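Local coordinates for peptidase S15/CocE/NonD (Thaumarchaeota archaeon SCGC AB-539-E09, PDB 4PF1), which probably acts as a serine aminopeptidase of the S15 family with an alpha/beta hydrolase fold, releasing residues from the amino ends of peptides, at residues H328-G331 / S337-P340. Residues are numbered along the deposited sequence; the frame is centred on the assembly and turned at random.
Sequences HGQG and SLGP. With GOL (glycerol), chain F.
The carboxamide of Gln330, in the histidine-bearing loop after strand 319-324 of the alpha/beta hydrolase fold, is the flat group here, met at its NE2 edge by the backbone of Ser337 and over one face by the side chain of Leu338. CD1 of Leu338 hangs obliquely over that face, 3.5 Å from Gln330 OE1, and C2 of the glycerol lies obliquely above the NE2 end, on the same side. At the edge, NE2 donates to Ser337 O over 2.7 Å, the oxygen only 13° out of the amide plane and the nitrogen lying in the carbonyl plane. The short bond is noticeably bent, with an N-H...O angle of 135°. The second N-H goes from NE2 to glycerol O1 at 3.0 Å, so both hydrogens of NE2 are used.

His328 bonds through ND1 to Asp295 and through NE2 to Ser161, consistent with a catalytic triad. Two residues on, Gln330 reaches across with its chain extended beyond CG, which carries the amide to the short strand 337-338. Its OE1 accepts the backbone N-H of Asn327, so bonds at both ends of the amide fix its rotation and tie the approach to His328 to the returning chain. With CG swung anti to the backbone N, Leu338 turns CD1 toward Gln330 OE1, and the same side chain rests on Asn327.

The glycerol, probably from the crystallisation liquor, also bonds to Glu455 and Arg333. It bridges the two segments: while O1 takes Gln330, its O3 accepts Gly339 N at 3.0 Å, nearly straight at 167°.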
loop_
_atom_site.group_PDB
_atom_site.type_symbol
_atom_site.label_atom_id
_atom_site.label_comp_id
_atom_site.label_asym_id
_atom_site.label_seq_id
_atom_site.Cartn_x
_atom_site.Cartn_y
_atom_site.Cartn_z
ATOM N N HIS A 328 -17.456 -11.090 -12.242
ATOM C CA HIS A 328 -18.340 -10.530 -13.260
ATOM C C HIS A 328 -17.627 -9.876 -14.494
ATOM O O HIS A 328 -18.075 -10.087 -15.621
ATOM C CB HIS A 328 -19.317 -9.535 -12.639
ATOM C CG HIS A 328 -20.389 -9.110 -13.581
ATOM N ND1 HIS A 328 -21.130 -10.037 -14.291
ATOM C CD2 HIS A 328 -20.785 -7.869 -13.932
ATOM C CE1 HIS A 328 -21.952 -9.331 -15.045
ATOM N NE2 HIS A 328 -21.788 -8.022 -14.853
ATOM N N GLY A 329 -16.562 -9.105 -14.276
ATOM C CA GLY A 329 -15.904 -8.397 -15.376
ATOM C C GLY A 329 -14.560 -8.916 -15.862
ATOM O O GLY A 329 -14.037 -8.404 -16.859
ATOM N N GLN A 330 -14.001 -9.948 -15.197
ATOM C CA GLN A 330 -12.658 -10.480 -15.495
ATOM C C GLN A 330 -12.506 -11.198 -16.853
ATOM O O GLN A 330 -11.389 -11.270 -17.378
ATOM C CB GLN A 330 -12.177 -11.386 -14.373
ATOM C CG GLN A 330 -11.412 -10.614 -13.313
ATOM C CD GLN A 330 -10.947 -11.480 -12.175
ATOM O OE1 GLN A 330 -11.612 -12.440 -11.766
ATOM N NE2 GLN A 330 -9.809 -11.126 -11.609
ATOM N N GLY A 331 -13.600 -11.706 -17.412
ATOM C CA GLY A 331 -13.569 -12.328 -18.734
ATOM C C GLY A 331 -13.331 -11.295 -19.828
ATOM O O GLY A 331 -12.826 -11.626 -20.905
ATOM N N SER A 337 -5.354 -12.864 -10.991
ATOM C CA SER A 337 -5.732 -13.220 -9.627
ATOM C C SER A 337 -7.155 -12.750 -9.321
ATOM O O SER A 337 -7.751 -12.044 -10.131
ATOM C CB SER A 337 -4.751 -12.593 -8.634
ATOM O OG SER A 337 -4.819 -11.177 -8.672
ATOM N N LEU A 338 -7.690 -13.154 -8.152
ATOM C CA LEU A 338 -8.992 -12.737 -7.628
ATOM C C LEU A 338 -8.950 -12.846 -6.115
ATOM O O LEU A 338 -8.993 -13.953 -5.571
ATOM C CB LEU A 338 -10.151 -13.559 -8.217
ATOM C CG LEU A 338 -11.556 -13.141 -7.746
ATOM C CD1 LEU A 338 -11.955 -11.789 -8.318
ATOM C CD2 LEU A 338 -12.569 -14.169 -8.114
ATOM N N GLY A 339 -8.788 -11.705 -5.453
ATOM C CA GLY A 339 -8.600 -11.660 -4.010
ATOM C C GLY A 339 -7.283 -12.327 -3.646
ATOM O O GLY A 339 -6.251 -12.012 -4.249
ATOM N N PRO A 340 -7.294 -13.354 -2.762
ATOM C CA PRO A 340 -6.034 -14.039 -2.431
ATOM C C PRO A 340 -5.659 -15.140 -3.432
ATOM O O PRO A 340 -4.531 -15.635 -3.388
ATOM C CB PRO A 340 -6.302 -14.632 -1.038
ATOM C CG PRO A 340 -7.751 -14.326 -0.717
ATOM C CD PRO A 340 -8.416 -13.893 -1.975
HETATM C C1 GOL F . -7.497 -8.558 -10.270
HETATM O O1 GOL F . -7.871 -8.783 -11.622
HETATM C C2 GOL F . -8.666 -8.795 -9.342
HETATM O O2 GOL F . -9.625 -7.743 -9.488
HETATM C C3 GOL F . -8.198 -8.862 -7.908
HETATM O O3 GOL F . -9.274 -9.204 -7.050
#